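Side-chain contacts in glycoside Hydrolase (Bacteroides uniformis, PDB 5T99), which probably hydrolyses galactoside linkages as a family 2 glycoside hydrolase of an agarose-degrading pathway, and binds d-galacto-isofagomine: residues T429-L434 against N460-Q465; Y433-C438 against R445-G450; T521-I526 against M625-Y630; V613-H618 against G686-K691. All coordinates share one frame; numbering follows the deposited sequence.

Interaction 1 (T429-L434 against N460-Q465)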
loop_
_atom_site.group_PDB
_atom_site.type_symbol
_atom_site.label_atom_id
_atom_site.label_comp_id
_atom_site.label_asym_id
_atom_site.label_seq_id
_atom_site.Cartn_x
_atom_site.Cartn_y
_atom_site.Cartn_z
ATOM N N THR A 429 -16.428 25.094 2.098
ATOM C CA THR A 429 -17.706 24.404 2.361
ATOM C C THR A 429 -17.686 22.927 1.975
ATOM O O THR A 429 -18.310 22.098 2.646
ATOM C CB THR A 429 -18.901 25.099 1.670
ATOM O OG1 THR A 429 -18.797 24.962 0.248
ATOM C CG2 THR A 429 -18.952 26.593 2.056
ATOM N N VAL A 430 -16.953 22.601 0.916
ATOM C CA VAL A 430 -16.824 21.218 0.471
ATOM C C VAL A 430 -15.933 20.479 1.475
ATOM O O VAL A 430 -16.243 19.352 1.862
ATOM C CB VAL A 430 -16.291 21.113 -0.984
ATOM C CG1 VAL A 430 -16.281 19.663 -1.452
ATOM C CG2 VAL A 430 -17.139 21.941 -1.944
ATOM N N ALA A 431 -14.860 21.124 1.936
ATOM C CA ALA A 431 -14.031 20.553 2.992
ATOM C C ALA A 431 -14.820 20.285 4.290
ATOM O O ALA A 431 -14.701 19.207 4.887
ATOM C CB ALA A 431 -12.849 21.457 3.284
ATOM N N LYS A 432 -15.600 21.270 4.736
ATOM C CA LYS A 432 -16.446 21.090 5.927
ATOM C C LYS A 432 -17.412 19.894 5.764
ATOM O O LYS A 432 -17.530 19.048 6.649
ATOM C CB LYS A 432 -17.231 22.366 6.230
ATOM C CG LYS A 432 -17.951 22.355 7.572
ATOM C CD LYS A 432 -18.798 23.598 7.749
ATOM C CE LYS A 432 -19.511 23.604 9.087
ATOM N NZ LYS A 432 -20.503 22.490 9.198
ATOM N N TYR A 433 -18.073 19.842 4.613
ATOM C CA TYR A 433 -19.011 18.779 4.276
ATOM C C TYR A 433 -18.409 17.388 4.494
ATOM O O TYR A 433 -19.029 16.532 5.140
ATOM C CB TYR A 433 -19.498 18.988 2.825
ATOM C CG TYR A 433 -20.162 17.812 2.163
ATOM C CD1 TYR A 433 -21.408 17.355 2.584
ATOM C CD2 TYR A 433 -19.558 17.165 1.098
ATOM C CE1 TYR A 433 -22.029 16.272 1.958
ATOM C CE2 TYR A 433 -20.166 16.086 0.470
ATOM C CZ TYR A 433 -21.395 15.642 0.904
ATOM O OH TYR A 433 -21.985 14.577 0.256
ATOM N N LEU A 434 -17.204 17.182 3.968
ATOM C CA LEU A 434 -16.501 15.904 4.111
ATOM C C LEU A 434 -15.987 15.689 5.527
ATOM O O LEU A 434 -16.055 14.584 6.038
ATOM C CB LEU A 434 -15.333 15.803 3.121
ATOM C CG LEU A 434 -15.748 15.818 1.651
ATOM C CD1 LEU A 434 -14.531 16.018 0.757
ATOM C CD2 LEU A 434 -16.519 14.552 1.273
ATOM N N ASN A 460 -8.116 30.960 3.045
ATOM C CA ASN A 460 -9.488 30.779 2.598
ATOM C C ASN A 460 -10.347 29.915 3.544
ATOM O O ASN A 460 -11.360 29.353 3.117
ATOM C CB ASN A 460 -9.494 30.145 1.204
ATOM C CG ASN A 460 -8.764 30.976 0.162
ATOM O OD1 ASN A 460 -8.403 32.118 0.401
ATOM N ND2 ASN A 460 -8.533 30.383 -1.003
ATOM N N ASN A 461 -9.940 29.781 4.811
ATOM C CA ASN A 461 -10.751 29.078 5.822
ATOM C C ASN A 461 -10.981 27.584 5.512
ATOM O O ASN A 461 -11.929 27.015 6.012
ATOM C CB ASN A 461 -12.092 29.827 6.005
ATOM C CG ASN A 461 -12.809 29.492 7.300
ATOM O OD1 ASN A 461 -12.205 29.302 8.366
ATOM N ND2 ASN A 461 -14.125 29.439 7.212
ATOM N N MET A 462 -10.111 26.954 4.704
ATOM C CA MET A 462 -10.241 25.523 4.356
ATOM C C MET A 462 -9.491 24.624 5.334
ATOM O O MET A 462 -10.058 23.678 5.868
ATOM C CB MET A 462 -9.759 25.230 2.932
ATOM C CG MET A 462 -9.883 23.758 2.540
ATOM S SD MET A 462 -9.457 23.366 0.826
ATOM C CE MET A 462 -10.977 23.788 -0.017
ATOM N N ALA A 463 -8.206 24.914 5.539
ATOM C CA ALA A 463 -7.346 24.184 6.492
ATOM C C ALA A 463 -7.953 24.046 7.905
ATOM O O ALA A 463 -7.708 23.062 8.604
ATOM C CB ALA A 463 -5.985 24.856 6.571
ATOM N N GLN A 464 -8.780 25.015 8.287
ATOM C CA GLN A 464 -9.428 25.026 9.586
ATOM C C GLN A 464 -10.629 24.068 9.694
ATOM O O GLN A 464 -11.127 23.846 10.789
ATOM C CB GLN A 464 -9.878 26.456 9.925
ATOM C CG GLN A 464 -8.745 27.469 10.131
ATOM C CD GLN A 464 -8.104 27.994 8.843
ATOM O OE1 GLN A 464 -8.583 27.749 7.733
ATOM N NE2 GLN A 464 -6.992 28.706 8.995
ATOM N N GLN A 465 -11.094 23.515 8.578
ATOM C CA GLN A 465 -12.272 22.645 8.564
ATOM C C GLN A 465 -11.960 21.188 8.856
ATOM O O GLN A 465 -12.866 20.412 9.080
ATOM C CB GLN A 465 -12.963 22.716 7.204
ATOM C CG GLN A 465 -13.381 24.104 6.776
ATOM C CD GLN A 465 -14.303 24.787 7.770
ATOM O OE1 GLN A 465 -15.176 24.166 8.374
ATOM N NE2 GLN A 465 -14.097 26.076 7.947
#

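Interaction 2 (Y433-C438 against R445-G450). With EDO (1,2-ethanediol), chain J.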
loop_
_atom_site.group_PDB
_atom_site.type_symbol
_atom_site.label_atom_id
_atom_site.label_comp_id
_atom_site.label_asym_id
_atom_site.label_seq_id
_atom_site.Cartn_x
_atom_site.Cartn_y
_atom_site.Cartn_z
ATOM N N TYR A 433 -18.073 19.842 4.613
ATOM C CA TYR A 433 -19.011 18.779 4.276
ATOM C C TYR A 433 -18.409 17.388 4.494
ATOM O O TYR A 433 -19.029 16.532 5.140
ATOM C CB TYR A 433 -19.498 18.988 2.825
ATOM C CG TYR A 433 -20.162 17.812 2.163
ATOM C CD1 TYR A 433 -21.408 17.355 2.584
ATOM C CD2 TYR A 433 -19.558 17.165 1.098
ATOM C CE1 TYR A 433 -22.029 16.272 1.958
ATOM C CE2 TYR A 433 -20.166 16.086 0.470
ATOM C CZ TYR A 433 -21.395 15.642 0.904
ATOM O OH TYR A 433 -21.985 14.577 0.256
ATOM N N LEU A 434 -17.204 17.182 3.968
ATOM C CA LEU A 434 -16.501 15.904 4.111
ATOM C C LEU A 434 -15.987 15.689 5.527
ATOM O O LEU A 434 -16.055 14.584 6.038
ATOM C CB LEU A 434 -15.333 15.803 3.121
ATOM C CG LEU A 434 -15.748 15.818 1.651
ATOM C CD1 LEU A 434 -14.531 16.018 0.757
ATOM C CD2 LEU A 434 -16.519 14.552 1.273
ATOM N N ALA A 435 -15.466 16.738 6.148
ATOM C CA ALA A 435 -15.011 16.642 7.524
ATOM C C ALA A 435 -16.150 16.330 8.495
ATOM O O ALA A 435 -15.930 15.610 9.465
ATOM C CB ALA A 435 -14.294 17.910 7.941
ATOM N N ASP A 436 -17.351 16.875 8.253
ATOM C CA ASP A 436 -18.500 16.602 9.134
ATOM C C ASP A 436 -18.910 15.134 9.102
ATOM O O ASP A 436 -19.207 14.567 10.142
ATOM C CB ASP A 436 -19.706 17.486 8.806
ATOM C CG ASP A 436 -19.488 18.949 9.160
ATOM O OD1 ASP A 436 -18.539 19.270 9.917
ATOM O OD2 ASP A 436 -20.275 19.790 8.654
ATOM N N ILE A 437 -18.893 14.532 7.911
ATOM C CA ILE A 437 -19.132 13.089 7.736
ATOM C C ILE A 437 -18.103 12.243 8.492
ATOM O O ILE A 437 -18.479 11.254 9.115
ATOM C CB ILE A 437 -19.156 12.702 6.248
ATOM C CG1 ILE A 437 -20.405 13.277 5.577
ATOM C CG2 ILE A 437 -19.130 11.190 6.055
ATOM C CD1 ILE A 437 -20.207 13.503 4.091
ATOM N N CYS A 438 -16.828 12.631 8.447
ATOM C CA CYS A 438 -15.798 11.967 9.266
ATOM C C CYS A 438 -16.148 12.009 10.759
ATOM O O CYS A 438 -16.082 10.983 11.448
ATOM C CB CYS A 438 -14.410 12.572 9.045
ATOM S SG CYS A 438 -13.745 12.336 7.385
ATOM N N ARG A 445 -10.991 9.233 15.364
ATOM C CA ARG A 445 -9.849 9.499 14.499
ATOM C C ARG A 445 -10.035 10.856 13.842
ATOM O O ARG A 445 -11.133 11.160 13.378
ATOM C CB ARG A 445 -9.759 8.440 13.407
ATOM C CG ARG A 445 -9.395 7.043 13.891
ATOM C CD ARG A 445 -9.310 6.088 12.710
ATOM N NE ARG A 445 -9.087 4.696 13.098
ATOM C CZ ARG A 445 -10.012 3.850 13.548
ATOM N NH1 ARG A 445 -11.280 4.215 13.704
ATOM N NH2 ARG A 445 -9.652 2.604 13.861
ATOM N N PRO A 446 -8.973 11.679 13.799
ATOM C CA PRO A 446 -9.099 13.003 13.182
ATOM C C PRO A 446 -9.199 12.985 11.667
ATOM O O PRO A 446 -8.697 12.062 11.024
ATOM C CB PRO A 446 -7.809 13.709 13.604
ATOM C CG PRO A 446 -6.851 12.608 13.863
ATOM C CD PRO A 446 -7.676 11.541 14.495
ATOM N N SER A 447 -9.858 14.005 11.115
ATOM C CA SER A 447 -9.842 14.266 9.684
ATOM C C SER A 447 -8.587 15.048 9.318
ATOM O O SER A 447 -8.022 15.772 10.134
ATOM C CB SER A 447 -11.069 15.074 9.282
ATOM O OG SER A 447 -11.090 16.339 9.925
ATOM N N THR A 448 -8.168 14.914 8.071
ATOM C CA THR A 448 -7.037 15.661 7.551
ATOM C C THR A 448 -7.216 15.861 6.048
ATOM O O THR A 448 -8.204 15.401 5.458
ATOM C CB THR A 448 -5.713 14.927 7.879
ATOM O OG1 THR A 448 -4.576 15.753 7.576
ATOM C CG2 THR A 448 -5.619 13.621 7.110
ATOM N N CYS A 449 -6.254 16.556 5.445
ATOM C CA CYS A 449 -6.269 16.856 4.019
ATOM C C CYS A 449 -4.863 17.273 3.608
ATOM O O CYS A 449 -4.105 17.803 4.430
ATOM C CB CYS A 449 -7.286 17.972 3.722
ATOM S SG CYS A 449 -7.741 18.176 1.982
ATOM N N GLY A 450 -4.510 17.018 2.349
ATOM C CA GLY A 450 -3.170 17.342 1.822
ATOM C C GLY A 450 -3.214 18.591 0.963
ATOM O O GLY A 450 -3.789 18.562 -0.128
HETATM C C1 EDO J . -10.097 0.793 16.802
HETATM O O1 EDO J . -11.373 1.083 16.175
HETATM C C2 EDO J . -9.986 -0.659 17.284
HETATM O O2 EDO J . -8.950 -1.396 16.601
HETATM O O HOH W 1 -13.579 16.188 11.034
#

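Interaction 3 (T521-I526 against M625-Y630)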
loop_
_atom_site.group_PDB
_atom_site.type_symbol
_atom_site.label_atom_id
_atom_site.label_comp_id
_atom_site.label_asym_id
_atom_site.label_seq_id
_atom_site.Cartn_x
_atom_site.Cartn_y
_atom_site.Cartn_z
ATOM N N THR A 521 19.843 11.180 -12.421
ATOM C CA THR A 521 20.990 10.960 -11.526
ATOM C C THR A 521 20.570 10.455 -10.125
ATOM O O THR A 521 19.689 11.045 -9.469
ATOM C CB THR A 521 21.886 12.229 -11.412
ATOM O OG1 THR A 521 23.116 11.909 -10.748
ATOM C CG2 THR A 521 21.191 13.361 -10.664
ATOM N N SER A 522 21.219 9.365 -9.693
ATOM C CA SER A 522 21.044 8.789 -8.345
ATOM C C SER A 522 21.891 9.496 -7.265
ATOM O O SER A 522 22.006 9.000 -6.134
ATOM C CB SER A 522 21.335 7.276 -8.371
ATOM O OG SER A 522 20.833 6.610 -7.228
ATOM N N TYR A 523 22.475 10.652 -7.604
ATOM C CA TYR A 523 22.972 11.588 -6.586
ATOM C C TYR A 523 21.822 12.322 -5.841
ATOM O O TYR A 523 22.082 13.015 -4.859
ATOM C CB TYR A 523 23.981 12.594 -7.194
ATOM C CG TYR A 523 25.373 12.028 -7.430
ATOM C CD1 TYR A 523 26.268 11.890 -6.373
ATOM C CD2 TYR A 523 25.800 11.641 -8.708
ATOM C CE1 TYR A 523 27.545 11.382 -6.566
ATOM C CE2 TYR A 523 27.081 11.131 -8.915
ATOM C CZ TYR A 523 27.951 11.002 -7.838
ATOM O OH TYR A 523 29.216 10.493 -8.018
ATOM N N ASP A 524 20.574 12.173 -6.306
ATOM C CA ASP A 524 19.375 12.693 -5.626
ATOM C C ASP A 524 19.424 14.208 -5.445
ATOM O O ASP A 524 19.479 14.726 -4.320
ATOM C CB ASP A 524 19.103 11.960 -4.296
ATOM C CG ASP A 524 18.687 10.511 -4.505
ATOM O OD1 ASP A 524 17.877 10.238 -5.416
ATOM O OD2 ASP A 524 19.153 9.629 -3.756
ATOM N N LEU A 525 19.446 14.879 -6.597
ATOM C CA LEU A 525 19.388 16.335 -6.729
ATOM C C LEU A 525 18.165 16.847 -7.533
ATOM O O LEU A 525 17.695 17.959 -7.294
ATOM C CB LEU A 525 20.660 16.839 -7.435
ATOM C CG LEU A 525 22.041 16.870 -6.757
ATOM C CD1 LEU A 525 21.957 16.882 -5.238
ATOM C CD2 LEU A 525 22.940 15.747 -7.240
ATOM N N ILE A 526 17.661 16.049 -8.473
ATOM C CA ILE A 526 16.751 16.526 -9.512
ATOM C C ILE A 526 15.304 16.177 -9.158
ATOM O O ILE A 526 15.047 15.166 -8.507
ATOM C CB ILE A 526 17.118 15.885 -10.884
ATOM C CG1 ILE A 526 18.590 16.165 -11.257
ATOM C CG2 ILE A 526 16.168 16.330 -11.993
ATOM C CD1 ILE A 526 18.994 17.627 -11.281
ATOM N N MET A 625 38.944 10.772 -14.483
ATOM C CA MET A 625 37.696 11.338 -13.933
ATOM C C MET A 625 37.831 11.566 -12.435
ATOM O O MET A 625 38.471 10.787 -11.732
ATOM C CB MET A 625 36.491 10.416 -14.189
ATOM C CG MET A 625 36.111 10.248 -15.651
ATOM S SD MET A 625 34.921 8.917 -15.919
ATOM C CE MET A 625 33.397 9.737 -15.445
ATOM N N ASN A 626 37.232 12.654 -11.965
ATOM C CA ASN A 626 37.092 12.923 -10.539
ATOM C C ASN A 626 35.686 12.450 -10.157
ATOM O O ASN A 626 34.709 12.934 -10.705
ATOM C CB ASN A 626 37.283 14.419 -10.249
ATOM C CG ASN A 626 37.611 14.696 -8.792
ATOM O OD1 ASN A 626 36.715 14.838 -7.948
ATOM N ND2 ASN A 626 38.906 14.775 -8.487
ATOM N N ILE A 627 35.604 11.477 -9.254
ATOM C CA ILE A 627 34.340 10.874 -8.850
ATOM C C ILE A 627 33.904 11.495 -7.522
ATOM O O ILE A 627 34.632 11.382 -6.523
ATOM C CB ILE A 627 34.479 9.345 -8.683
ATOM C CG1 ILE A 627 35.150 8.704 -9.921
ATOM C CG2 ILE A 627 33.121 8.700 -8.404
ATOM C CD1 ILE A 627 34.451 8.951 -11.240
ATOM N N PRO A 628 32.741 12.191 -7.503
ATOM C CA PRO A 628 32.203 12.604 -6.203
ATOM C C PRO A 628 31.679 11.368 -5.480
ATOM O O PRO A 628 30.872 10.629 -6.049
ATOM C CB PRO A 628 31.059 13.573 -6.563
ATOM C CG PRO A 628 31.145 13.798 -8.032
ATOM C CD PRO A 628 31.883 12.639 -8.617
ATOM N N VAL A 629 32.171 11.118 -4.272
ATOM C CA VAL A 629 31.785 9.923 -3.523
ATOM C C VAL A 629 31.022 10.371 -2.292
ATOM O O VAL A 629 31.532 11.145 -1.486
ATOM C CB VAL A 629 33.006 9.042 -3.147
ATOM C CG1 VAL A 629 32.642 7.977 -2.114
ATOM C CG2 VAL A 629 33.562 8.377 -4.398
ATOM N N TYR A 630 29.791 9.878 -2.177
ATOM C CA TYR A 630 28.875 10.211 -1.093
ATOM C C TYR A 630 28.722 8.994 -0.181
ATOM O O TYR A 630 28.685 7.848 -0.652
ATOM C CB TYR A 630 27.526 10.627 -1.678
ATOM C CG TYR A 630 27.456 12.028 -2.293
ATOM C CD1 TYR A 630 26.255 12.501 -2.823
ATOM C CD2 TYR A 630 28.562 12.896 -2.320
ATOM C CE1 TYR A 630 26.156 13.772 -3.384
ATOM C CE2 TYR A 630 28.464 14.169 -2.859
ATOM C CZ TYR A 630 27.261 14.600 -3.395
ATOM O OH TYR A 630 27.171 15.852 -3.942
#

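Interaction 4 (V613-H618 against G686-K691)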
loop_
_atom_site.group_PDB
_atom_site.type_symbol
_atom_site.label_atom_id
_atom_site.label_comp_id
_atom_site.label_asym_id
_atom_site.label_seq_id
_atom_site.Cartn_x
_atom_site.Cartn_y
_atom_site.Cartn_z
ATOM N N VAL A 613 26.047 2.041 7.000
ATOM C CA VAL A 613 26.840 2.892 6.159
ATOM C C VAL A 613 26.566 2.419 4.739
ATOM O O VAL A 613 26.351 1.220 4.499
ATOM C CB VAL A 613 28.339 2.834 6.550
ATOM C CG1 VAL A 613 28.945 1.472 6.232
ATOM C CG2 VAL A 613 29.123 3.944 5.869
ATOM N N HIS A 614 26.505 3.369 3.820
ATOM C CA HIS A 614 26.263 3.061 2.415
ATOM C C HIS A 614 27.052 4.048 1.572
ATOM O O HIS A 614 27.179 5.222 1.938
ATOM C CB HIS A 614 24.766 3.130 2.102
ATOM C CG HIS A 614 24.438 3.064 0.644
ATOM N ND1 HIS A 614 24.216 1.876 -0.016
ATOM C CD2 HIS A 614 24.258 4.044 -0.273
ATOM C CE1 HIS A 614 23.926 2.123 -1.281
ATOM N NE2 HIS A 614 23.942 3.432 -1.462
ATOM N N ILE A 615 27.563 3.555 0.449
ATOM C CA ILE A 615 28.484 4.301 -0.389
ATOM C C ILE A 615 27.931 4.334 -1.815
ATOM O O ILE A 615 27.258 3.389 -2.267
ATOM C CB ILE A 615 29.922 3.720 -0.314
ATOM C CG1 ILE A 615 30.889 4.555 -1.150
ATOM C CG2 ILE A 615 29.966 2.265 -0.764
ATOM C CD1 ILE A 615 32.347 4.291 -0.836
ATOM N N LEU A 616 28.174 5.459 -2.482
ATOM C CA LEU A 616 27.845 5.628 -3.888
ATOM C C LEU A 616 28.851 6.613 -4.514
ATOM O O LEU A 616 29.392 7.461 -3.794
ATOM C CB LEU A 616 26.368 6.049 -4.080
ATOM C CG LEU A 616 25.607 7.254 -3.483
ATOM C CD1 LEU A 616 25.779 7.407 -1.983
ATOM C CD2 LEU A 616 25.906 8.556 -4.203
ATOM N N PRO A 617 29.135 6.512 -5.818
ATOM C CA PRO A 617 28.493 5.602 -6.780
ATOM C C PRO A 617 29.158 4.229 -6.815
ATOM O O PRO A 617 29.809 3.855 -5.850
ATOM C CB PRO A 617 28.673 6.349 -8.110
ATOM C CG PRO A 617 29.935 7.092 -7.934
ATOM C CD PRO A 617 29.952 7.530 -6.497
ATOM N N HIS A 618 28.948 3.475 -7.895
ATOM C CA HIS A 618 29.806 2.329 -8.245
ATOM C C HIS A 618 31.258 2.770 -8.526
ATOM O O HIS A 618 31.560 3.972 -8.579
ATOM C CB HIS A 618 29.233 1.530 -9.448
ATOM C CG HIS A 618 29.164 2.295 -10.750
ATOM N ND1 HIS A 618 27.994 2.417 -11.471
ATOM C CD2 HIS A 618 30.109 2.957 -11.466
ATOM C CE1 HIS A 618 28.218 3.119 -12.569
ATOM N NE2 HIS A 618 29.494 3.461 -12.589
ATOM N N GLY A 686 40.093 -0.653 -8.701
ATOM C CA GLY A 686 40.326 -1.592 -7.592
ATOM C C GLY A 686 39.180 -1.565 -6.595
ATOM O O GLY A 686 38.018 -1.729 -6.987
ATOM N N GLU A 687 39.494 -1.348 -5.312
ATOM C CA GLU A 687 38.476 -1.383 -4.258
ATOM C C GLU A 687 38.431 -0.159 -3.331
ATOM O O GLU A 687 39.443 0.272 -2.778
ATOM C CB GLU A 687 38.546 -2.696 -3.466
ATOM C CG GLU A 687 39.643 -2.856 -2.422
ATOM C CD GLU A 687 39.598 -4.235 -1.751
ATOM O OE1 GLU A 687 38.767 -5.096 -2.148
ATOM O OE2 GLU A 687 40.394 -4.466 -0.817
ATOM N N LEU A 688 37.217 0.370 -3.180
ATOM C CA LEU A 688 36.928 1.546 -2.388
ATOM C C LEU A 688 36.136 1.114 -1.143
ATOM O O LEU A 688 35.014 0.601 -1.257
ATOM C CB LEU A 688 36.112 2.518 -3.249
ATOM C CG LEU A 688 35.803 3.912 -2.715
ATOM C CD1 LEU A 688 37.084 4.666 -2.418
ATOM C CD2 LEU A 688 34.953 4.668 -3.723
ATOM N N THR A 689 36.721 1.307 0.038
ATOM C CA THR A 689 36.131 0.828 1.282
ATOM C C THR A 689 35.794 1.991 2.223
ATOM O O THR A 689 36.598 2.895 2.412
ATOM C CB THR A 689 37.075 -0.175 1.977
ATOM O OG1 THR A 689 37.277 -1.306 1.121
ATOM C CG2 THR A 689 36.499 -0.652 3.301
ATOM N N VAL A 690 34.595 1.949 2.804
ATOM C CA VAL A 690 34.148 2.964 3.763
ATOM C C VAL A 690 33.985 2.317 5.129
ATOM O O VAL A 690 33.424 1.229 5.239
ATOM C CB VAL A 690 32.839 3.686 3.340
ATOM C CG1 VAL A 690 31.659 2.733 3.168
ATOM C CG2 VAL A 690 32.501 4.773 4.348
ATOM N N LYS A 691 34.486 2.999 6.152
ATOM C CA LYS A 691 34.390 2.540 7.520
ATOM C C LYS A 691 33.679 3.599 8.342
ATOM O O LYS A 691 34.095 4.752 8.340
ATOM C CB LYS A 691 35.782 2.281 8.081
ATOM C CG LYS A 691 36.465 1.083 7.445
ATOM C CD LYS A 691 37.802 0.770 8.104
ATOM C CE LYS A 691 38.557 -0.269 7.296
ATOM N NZ LYS A 691 39.873 -0.570 7.897
#

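Interaction 1 (T429-L434 against N460-Q465)
Q465 sets CG beside its backbone N and then bends at chi2 (-57°), which brings its amide alongside K432, whose CG stands anti to the backbone N (chi1 -170°) and thereby runs next to the amide oxygen. The setting is the TIM barrel domain, where helix 427-441 packs on the loop that leads from helix 456-459 into strand 468-472. Q465 OE1 rests on the aliphatic part of K432, 3.4 Å from CG and 3.5 Å from CB, and the two chains cross obliquely. This is van der Waals contact with methylenes; the ammonium group leads away to a salt bridge with D436. The buried A431 turns its methyl group to the loop, where CB meets M462 CG at 3.8 Å and Q465 CB at 4.1 Å. F428 also touches Q465 and N461. With an alanine at Q465 the first carbon would remain against A431, but the N461 carbonyl would probably lose its donor and the K432 methylenes their cover. What fixes the amide's rotation is a bond within the loop: Q465 NE2 donates to N461 O at 3.1 Å, nearly straight at 163°, with the acceptor lying in the amide plane.

Interaction 2 (Y433-C438 against R445-G450)
S447 is the residue of the strand that meets the helix: its OG lies 4.1 Å from A435 CB, and its CB 4.2 Å from C438 CB. These light touches are supplemented by one water that donates to A435 O at 2.9 Å and is hydrogen-bonded to S447 OG at 2.7 Å. With chi1 at 62°, OG sits between the backbone N and the carbonyl carbon, which turns it to the water. One shell out, D467 accepts from the S447 backbone N, and C438 packs on W412 of the preceding barrel strand 409-416. The whole is a beta-alpha-beta unit of the TIM barrel: strand 409-416, helix 427-441 and strand 447-451. R445 extends away from the helix; its guanidinium forms a salt bridge with D442 and donates to the carbonyls of R404, H406 and V409, while NH2 makes a weak bond of 3.3 Å to O1 of a 1,2-ethanediol, probably from the crystallisation liquor. A leucine in place of R445 would probably leave the D442 carboxylate without its mate and those three carbonyls short of a donor. The chemistry thus divides in two: a buried junction with a water bridging its polar atoms, and a charged anchor beside it.

Interaction 3 (T521-I526 against M625-Y630)
Y523 sits in a type I beta turn from T521 to D524, and Y630 lies on strand 626-633, with their CA atoms 8.2 Å apart, so the gap is spanned by side chains. CG of Y523 is anti to the carbonyl carbon (chi1 -77°), and the ring projects from the turn across P628 at about a right angle. Its CD1 edge faces the ring of Y630 in a T-shaped stack, the planes standing at 84° with centroids 5.2 Å apart. Y523 CD1 comes within 3.5 Å of Y630 CE1, while Y523 CE1 stands over the face of Y630, toward its rim. The contact joins the loop between barrel strand 490-495 and helix 534-543, which also carries S497 and W530 of the d-galacto-isofagomine pocket, to the middle strand, 626-633, of the three-stranded antiparallel sheet it forms with 613-616 and 677-682. At the ring's far end, Y523 OH donates to P628 O over a short 2.6 Å, in the carbonyl plane and on a lone pair. The proline ring packs beside that bond, its CD 3.5 Å from Y523 OH. L616 and P617 touch Y523, and I659 packs on Y630. R676 donates to the carbonyl oxygens of both Y523 and D524.

Interaction 4 (V613-H618 against G686-K691)
From its CB outward, I615 meets first one and then another residue of strand 687-693. CB lies 4.0 Å from V690 CG1. CG1 then continues anti to the backbone N (chi1 -177°) and, with chi2 also extended, carries the chain slantwise to L688. There the terminal CD1 settles against the fork of the leucine, 3.9 Å from L688 CD2 and 4.0 Å from L688 CG. Two residues earlier on the same face of the strand, V613 and V690 reach toward each other tip to tip, with V613 CG2 at 3.8 Å from V690 CG2 and 3.9 Å from V690 CG1. V690 therefore serves two partners, its CG1 branch wedged between V613 and I615. All four residues are buried, and the contact is purely apolar. L640 from strand 637-642 touches I615, L688 and V690 alike, and I705 reaches I615 from strand 699-706. H614 and L616 point away from strand 687-693. The segment axes approach to 7.8 Å, too far for backbone pairing, and run at 149° to one another. Two sheets facing each other through alternate side chains, three strands on one and four on the other, make a beta-sandwich domain.

In the fold
The four contacts fall into two clusters. Interactions 1 and 2 start from the same stretch of helix 427-441 and have centres 9 Å apart, so that this barrel helix is packed on the strand that follows it and on the loop leading from helix 456-459 to the next barrel strand, 468-472. Interactions 3 and 4, with centres 13 Å apart, meet at neighbouring strands 613-616 and 626-633, where Y630 N probably bonds to L616 O. Their segments alternate along the chain, and both come after the first pair. Between clusters the centres lie 42 to 51 Å apart. Interaction 3 links what is probably the catalytic barrel to a separate beta-sandwich domain, whose two sheets interaction 4 packs together.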